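Local coordinates for putative cell adhesion protein (Bacteroides uniformis, PDB 4K4K), which is probably a component of the fimbrial tip, part of filamentous surface appendages that mediate cell adhesion and biofilm formation, at residues 163-175 with 186-198. Numbering follows the deposited sequence. Where two conformers were deposited one is given.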
ATOM      1  N   THR A 163      16.121 -14.544  13.150  1.00 36.69           N
ATOM      2  CA  THR A 163      16.721 -13.953  11.949  1.00 34.86           C
ATOM      3  C   THR A 163      16.062 -12.610  11.625  1.00 36.40           C
ATOM      4  O   THR A 163      14.833 -12.513  11.592  1.00 35.88           O
ATOM      5  CB  THR A 163      16.644 -14.926  10.743  1.00 36.09           C
ATOM      6  OG1 THR A 163      17.411 -16.085  11.043  1.00 35.48           O
ATOM      7  CG2 THR A 163      17.147 -14.302   9.437  1.00 32.49           C
ATOM      8  N   THR A 164      16.876 -11.577  11.373  1.00 30.69           N
ATOM      9  CA  THR A 164      16.357 -10.259  10.974  1.00 30.48           C
ATOM     10  C   THR A 164      16.616 -10.082   9.480  1.00 31.84           C
ATOM     11  O   THR A 164      17.528 -10.700   8.930  1.00 30.91           O
ATOM     12  CB  THR A 164      16.965  -9.123  11.800  1.00 43.80           C
ATOM     13  OG1 THR A 164      18.374  -9.108  11.586  1.00 49.14           O
ATOM     14  CG2 THR A 164      16.643  -9.228  13.276  1.00 43.58           C
ATOM     15  N   VAL A 165      15.798  -9.256   8.826  1.00 28.94           N
ATOM     16  CA  VAL A 165      15.889  -9.031   7.388  1.00 27.45           C
ATOM     17  C   VAL A 165      15.857  -7.541   7.119  1.00 28.96           C
ATOM     18  O   VAL A 165      14.984  -6.844   7.646  1.00 27.87           O
ATOM     19  CB  VAL A 165      14.731  -9.758   6.611  1.00 31.81           C
ATOM     20  CG1 VAL A 165      14.931  -9.685   5.087  1.00 31.27           C
ATOM     21  CG2 VAL A 165      14.576 -11.206   7.060  1.00 32.60           C
ATOM     22  N   SER A 166      16.746  -7.067   6.250  1.00 25.50           N
ATOM     23  CA  SER A 166      16.725  -5.677   5.802  1.00 24.79           C
ATOM     24  C   SER A 166      17.003  -5.629   4.302  1.00 27.42           C
ATOM     25  O   SER A 166      17.513  -6.603   3.740  1.00 28.10           O
ATOM     26  CB  SER A 166      17.726  -4.836   6.593  1.00 29.71           C
ATOM     27  OG  SER A 166      19.053  -5.208   6.264  1.00 32.36           O
ATOM     28  N   ILE A 167      16.634  -4.527   3.648  1.00 22.16           N
ATOM     29  CA  ILE A 167      16.890  -4.320   2.218  1.00 21.08           C
ATOM     30  C   ILE A 167      17.681  -3.021   2.086  1.00 27.31           C
ATOM     31  O   ILE A 167      17.359  -2.030   2.747  1.00 26.00           O
ATOM     32  CB  ILE A 167      15.599  -4.357   1.348  1.00 22.49           C
ATOM     33  CG1 ILE A 167      15.935  -4.316  -0.165  1.00 22.72           C
ATOM     34  CG2 ILE A 167      14.548  -3.294   1.766  1.00 21.87           C
ATOM     35  CD1 ILE A 167      14.703  -4.543  -1.142  1.00 23.98           C
ATOM     36  N   SER A 168      18.731  -3.040   1.260  1.00 25.46           N
ATOM     37  CA  SER A 168      19.637  -1.911   1.093  1.00 25.67           C
ATOM     38  C   SER A 168      19.251  -0.972  -0.047  1.00 30.60           C
ATOM     39  O   SER A 168      18.464  -1.316  -0.928  1.00 30.11           O
ATOM     40  CB  SER A 168      21.059  -2.423   0.841  1.00 28.09           C
ATOM     41  OG  SER A 168      21.134  -3.014  -0.449  1.00 34.19           O
ATOM     42  N   ASN A 169      19.883   0.209  -0.019  1.00 28.53           N
ATOM     43  CA  ASN A 169      19.857   1.291  -0.999  1.00 29.50           C
ATOM     44  C   ASN A 169      18.435   1.592  -1.481  1.00 31.80           C
ATOM     45  O   ASN A 169      18.100   1.539  -2.673  1.00 31.92           O
ATOM     46  CB  ASN A 169      20.808   0.989  -2.141  1.00 35.59           C
ATOM     47  CG  ASN A 169      22.223   0.776  -1.610  1.00 60.39           C
ATOM     48  OD1 ASN A 169      22.757   1.573  -0.819  1.00 51.07           O
ATOM     49  ND2 ASN A 169      22.795  -0.374  -1.902  1.00 54.61           N
ATOM     50  N   GLN A 170      17.604   1.911  -0.513  1.00 27.13           N
ATOM     51  CA  GLN A 170      16.219   2.257  -0.787  1.00 24.52           C
ATOM     52  C   GLN A 170      15.991   3.738  -0.798  1.00 28.78           C
ATOM     53  O   GLN A 170      16.469   4.440   0.098  1.00 30.32           O
ATOM     54  CB  GLN A 170      15.283   1.660   0.284  1.00 23.73           C
ATOM     55  CG  GLN A 170      15.277   0.141   0.345  1.00 27.59           C
ATOM     56  CD  GLN A 170      14.791  -0.481  -0.932  1.00 27.93           C
ATOM     57  OE1 GLN A 170      15.557  -1.116  -1.672  1.00 28.94           O
ATOM     58  NE2 GLN A 170      13.526  -0.266  -1.259  1.00 18.73           N
ATOM     59  N   GLN A 171      15.179   4.197  -1.750  1.00 23.23           N
ATOM     60  CA  GLN A 171      14.629   5.548  -1.737  1.00 22.63           C
ATOM     61  C   GLN A 171      13.465   5.447  -0.755  1.00 26.62           C
ATOM     62  O   GLN A 171      12.806   4.396  -0.718  1.00 26.20           O
ATOM     63  CB  GLN A 171      14.179   6.003  -3.139  1.00 23.62           C
ATOM     64  CG  GLN A 171      15.345   6.309  -4.083  1.00 28.39           C
ATOM     65  CD  GLN A 171      16.212   7.473  -3.643  1.00 34.51           C
ATOM     66  OE1 GLN A 171      15.770   8.397  -2.948  1.00 30.46           O
ATOM     67  NE2 GLN A 171      17.475   7.445  -4.026  1.00 31.32           N
ATOM     68  N   THR A 172      13.227   6.468   0.077  1.00 22.10           N
ATOM     69  CA  THR A 172      12.173   6.338   1.084  1.00 20.91           C
ATOM     70  C   THR A 172      11.066   7.397   0.967  1.00 22.26           C
ATOM     71  O   THR A 172      10.029   7.249   1.630  1.00 20.85           O
ATOM     72  CB  THR A 172      12.780   6.394   2.498  1.00 27.53           C
ATOM     73  OG1 THR A 172      13.456   7.650   2.664  1.00 29.15           O
ATOM     74  CG2 THR A 172      13.716   5.204   2.799  1.00 26.75           C
ATOM     75  N   ALA A 173      11.244   8.415   0.105  1.00 18.90           N
ATOM     76  CA  ALA A 173      10.242   9.480  -0.067  1.00 19.46           C
ATOM     77  C   ALA A 173       9.600   9.490  -1.462  1.00 21.24           C
ATOM     78  O   ALA A 173      10.289   9.370  -2.471  1.00 21.45           O
ATOM     79  CB  ALA A 173      10.889  10.839   0.194  1.00 21.95           C
ATOM     80  N   ALA A 174       8.288   9.671  -1.505  1.00 18.51           N
ATOM     81  CA  ALA A 174       7.558   9.776  -2.766  1.00 18.22           C
ATOM     82  C   ALA A 174       6.339  10.680  -2.581  1.00 18.70           C
ATOM     83  O   ALA A 174       5.993  11.016  -1.460  1.00 18.06           O
ATOM     84  CB  ALA A 174       7.144   8.386  -3.280  1.00 18.74           C
ATOM     85  N   THR A 175       5.709  11.089  -3.687  1.00 15.47           N
ATOM     86  CA  THR A 175       4.499  11.893  -3.689  1.00 14.81           C
ATOM     87  C   THR A 175       3.457  11.242  -4.559  1.00 17.90           C
ATOM     88  O   THR A 175       3.779  10.457  -5.457  1.00 18.83           O
ATOM     89  CB  THR A 175       4.754  13.348  -4.170  1.00 21.16           C
ATOM     90  OG1 THR A 175       5.164  13.332  -5.549  1.00 22.12           O
ATOM     91  CG2 THR A 175       5.804  14.096  -3.301  1.00 20.66           C
ATOM     92  N   VAL A 186       8.709   9.046  -7.151  1.00 21.28           N
ATOM     93  CA  VAL A 186       9.780   8.996  -6.165  1.00 22.35           C
ATOM     94  C   VAL A 186      10.532  10.340  -6.173  1.00 28.07           C
ATOM     95  O   VAL A 186      10.867  10.858  -7.250  1.00 30.44           O
ATOM     96  CB  VAL A 186      10.741   7.800  -6.406  1.00 26.66           C
ATOM     97  CG1 VAL A 186      11.878   7.789  -5.391  1.00 26.54           C
ATOM     98  CG2 VAL A 186       9.972   6.483  -6.374  1.00 26.14           C
ATOM     99  N   THR A 187      10.746  10.922  -4.991  1.00 23.95           N
ATOM    100  CA  THR A 187      11.515  12.178  -4.885  1.00 24.93           C
ATOM    101  C   THR A 187      12.867  11.771  -4.327  1.00 33.52           C
ATOM    102  O   THR A 187      12.976  11.416  -3.152  1.00 34.31           O
ATOM    103  CB  THR A 187      10.779  13.226  -4.067  1.00 29.70           C
ATOM    104  OG1 THR A 187      10.504  12.671  -2.786  1.00 31.95           O
ATOM    105  CG2 THR A 187       9.487  13.685  -4.750  1.00 25.68           C
ATOM    106  N   THR A 188      13.859  11.697  -5.194  1.00 32.18           N
ATOM    107  CA  THR A 188      15.183  11.161  -4.834  1.00 34.82           C
ATOM    108  C   THR A 188      15.828  11.909  -3.670  1.00 41.34           C
ATOM    109  O   THR A 188      15.661  13.117  -3.503  1.00 43.22           O
ATOM    110  CB  THR A 188      16.092  11.097  -6.039  1.00 50.44           C
ATOM    111  OG1 THR A 188      16.311  12.418  -6.551  1.00 54.69           O
ATOM    112  CG2 THR A 188      15.558  10.135  -7.122  1.00 48.29           C
ATOM    113  N   GLY A 189      16.466  11.129  -2.820  1.00 37.17           N
ATOM    114  CA  GLY A 189      17.157  11.591  -1.637  1.00 36.44           C
ATOM    115  C   GLY A 189      18.287  10.629  -1.351  1.00 39.33           C
ATOM    116  O   GLY A 189      18.737   9.896  -2.247  1.00 38.02           O
ATOM    117  N   THR A 190      18.741  10.611  -0.115  1.00 38.12           N
ATOM    118  CA  THR A 190      19.828   9.701   0.230  1.00 39.35           C
ATOM    119  C   THR A 190      19.228   8.295   0.423  1.00 43.18           C
ATOM    120  O   THR A 190      18.154   8.163   1.014  1.00 42.95           O
ATOM    121  CB  THR A 190      20.669  10.224   1.411  1.00 50.78           C
ATOM    122  OG1 THR A 190      21.631   9.228   1.768  1.00 57.22           O
ATOM    123  CG2 THR A 190      19.830  10.633   2.626  1.00 48.19           C
ATOM    124  N   THR A 191      19.890   7.271  -0.158  1.00 39.21           N
ATOM    125  CA  THR A 191      19.489   5.863  -0.087  1.00 37.50           C
ATOM    126  C   THR A 191      19.616   5.403   1.366  1.00 40.86           C
ATOM    127  O   THR A 191      20.522   5.862   2.073  1.00 41.68           O
ATOM    128  CB  THR A 191      20.290   5.000  -1.062  1.00 50.25           C
ATOM    129  OG1 THR A 191      21.686   5.183  -0.826  1.00 50.89           O
ATOM    130  CG2 THR A 191      19.959   5.309  -2.527  1.00 51.34           C
ATOM    131  N   LYS A 192      18.698   4.522   1.811  1.00 33.95           N
ATOM    132  CA  LYS A 192      18.627   4.045   3.198  0.50 32.60           C
ATOM    133  C   LYS A 192      18.451   2.530   3.256  1.00 33.78           C
ATOM    134  O   LYS A 192      17.925   1.932   2.314  1.00 30.60           O
ATOM    135  CB  LYS A 192      17.419   4.737   3.892  0.50 34.17           C
ATOM    136  CG  LYS A 192      17.309   4.549   5.413  0.50 44.48           C
ATOM    137  CD  LYS A 192      15.924   4.917   5.973  0.50 46.22           C
ATOM    138  CE  LYS A 192      14.989   3.726   6.085  0.50 39.40           C
ATOM    139  NZ  LYS A 192      14.653   3.377   7.496  0.50 36.85           N
ATOM    140  N   GLU A 193      18.874   1.913   4.372  1.00 30.69           N
ATOM    141  CA  GLU A 193      18.651   0.505   4.623  1.00 29.76           C
ATOM    142  C   GLU A 193      17.285   0.424   5.296  1.00 35.15           C
ATOM    143  O   GLU A 193      17.042   1.166   6.254  1.00 38.91           O
ATOM    144  CB  GLU A 193      19.758  -0.075   5.531  1.00 31.49           C
ATOM    145  CG  GLU A 193      19.651  -1.579   5.707  1.00 38.78           C
ATOM    146  CD  GLU A 193      20.415  -2.374   4.666  1.00 52.43           C
ATOM    147  OE1 GLU A 193      21.290  -1.786   3.989  1.00 54.26           O
ATOM    148  OE2 GLU A 193      20.168  -3.596   4.557  1.00 40.07           O
ATOM    149  N   ILE A 194      16.389  -0.424   4.803  1.00 27.77           N
ATOM    150  CA  ILE A 194      15.079  -0.547   5.445  1.00 25.11           C
ATOM    151  C   ILE A 194      15.005  -1.886   6.158  1.00 27.47           C
ATOM    152  O   ILE A 194      15.150  -2.936   5.525  1.00 25.59           O
ATOM    153  CB  ILE A 194      13.905  -0.375   4.458  1.00 25.87           C
ATOM    154  CG1 ILE A 194      13.864   1.054   3.845  1.00 26.76           C
ATOM    155  CG2 ILE A 194      12.564  -0.752   5.133  1.00 25.62           C
ATOM    156  CD1 ILE A 194      12.708   1.304   2.826  1.00 27.91           C
ATOM    157  N   VAL A 195      14.749  -1.850   7.476  1.00 24.83           N
ATOM    158  CA  VAL A 195      14.611  -3.065   8.261  1.00 25.15           C
ATOM    159  C   VAL A 195      13.182  -3.552   8.045  1.00 30.02           C
ATOM    160  O   VAL A 195      12.236  -2.803   8.296  1.00 29.04           O
ATOM    161  CB  VAL A 195      14.957  -2.826   9.751  1.00 30.36           C
ATOM    162  CG1 VAL A 195      14.532  -4.021  10.613  1.00 31.05           C
ATOM    163  CG2 VAL A 195      16.456  -2.534   9.920  1.00 31.24           C
ATOM    164  N   LEU A 196      13.033  -4.782   7.544  1.00 27.12           N
ATOM    165  CA  LEU A 196      11.719  -5.378   7.297  0.50 28.07           C
ATOM    166  C   LEU A 196      11.150  -5.908   8.613  1.00 35.13           C
ATOM    167  O   LEU A 196      11.923  -6.239   9.511  1.00 39.30           O
ATOM    168  CB  LEU A 196      11.825  -6.503   6.247  0.50 28.08           C
ATOM    169  CG  LEU A 196      11.825  -6.041   4.791  0.50 33.28           C
ATOM    170  CD1 LEU A 196      13.225  -5.766   4.291  0.50 34.33           C
ATOM    171  CD2 LEU A 196      11.188  -7.079   3.903  0.50 36.42           C
ATOM    172  N   HIS A 197       9.818  -5.973   8.746  1.00 33.59           N
ATOM    173  CA  HIS A 197       9.113  -6.467   9.929  0.50 34.31           C
ATOM    174  C   HIS A 197       9.128  -8.019   9.905  1.00 36.69           C
ATOM    175  O   HIS A 197       8.621  -8.582   8.940  1.00 33.59           O
ATOM    176  CB  HIS A 197       7.679  -5.859   9.893  0.50 35.20           C
ATOM    177  CG  HIS A 197       6.624  -6.518  10.734  0.50 39.46           C
ATOM    178  ND1 HIS A 197       5.450  -6.993  10.167  0.50 41.37           N
ATOM    179  CD2 HIS A 197       6.548  -6.666  12.076  0.50 42.19           C
ATOM    180  CE1 HIS A 197       4.732  -7.470  11.172  0.50 41.53           C
ATOM    181  NE2 HIS A 197       5.346  -7.290  12.340  0.50 42.32           N
ATOM    182  N   THR A 198       9.656  -8.678  10.944  1.00 33.58           N
ATOM    183  CA  THR A 198       9.676 -10.139  11.033  1.00 34.35           C
ATOM    184  C   THR A 198       8.719 -10.674  12.085  1.00 40.31           C
ATOM    185  O   THR A 198       8.580 -10.089  13.161  1.00 41.07           O
ATOM    186  CB  THR A 198      11.074 -10.697  11.337  1.00 48.53           C
ATOM    187  OG1 THR A 198      11.585 -10.076  12.517  1.00 58.52           O
ATOM    188  CG2 THR A 198      12.039 -10.551  10.190  1.00 43.72           C
TER
HETATM  189  O   HOH W   1      13.804  -8.014  10.353  1.00 28.14           O
HETATM  190  O   HOH W   2      21.578   0.566   2.617  1.00 41.51           O
HETATM  191  O   HOH W   3      13.488   9.249  -1.641  1.00 32.99           O
HETATM  192  O   HOH W   4      15.357   8.388   0.517  1.00 40.59           O
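E193 runs out with CG opposite its own N (chi1 -174°) and then bends at chi2, which brings its carboxylate alongside S166 and S168 of strand 164-168, while S166 holds OG between its own N and carbonyl carbon (chi1 69°), pointing at it. S166 OG donates to E193 OE2 at 2.6 Å, meeting the carboxylate on its anti side. The other oxygen, OE1, rests against S168 CB and accepts a hydrogen bond from a water that in turn accepts from N169 N. On the other face of the sheet, L196 CD1 lies 3.8 Å from I167 CG2, and I194 CD1 reaches Q170 CB at 3.6 Å; L144 and I146 of strand 132-150 back this apolar side. Backbone bonds pair I167 with I194 in both directions and Q170 with K192 likewise. Further along, the side-chain amide of Q171 engages G189 of the exposed loop through both its ends: OE1 accepts from G189 N at 2.8 Å, and NE2 gives a longer bond of 3.3 Å to G189 O, from above that carbonyl's plane. A water that accepts from A173 N lies 2.8 Å from Q171 OE1 and near T187 O. Beyond it T187 N bonds to A173 O at 3.0 Å. Between I167 and Q170 the register slips by one residue as the chain turns a corner at N169: a beta bulge in an antiparallel pair, within the all-beta architecture of a fimbrillin-like protein.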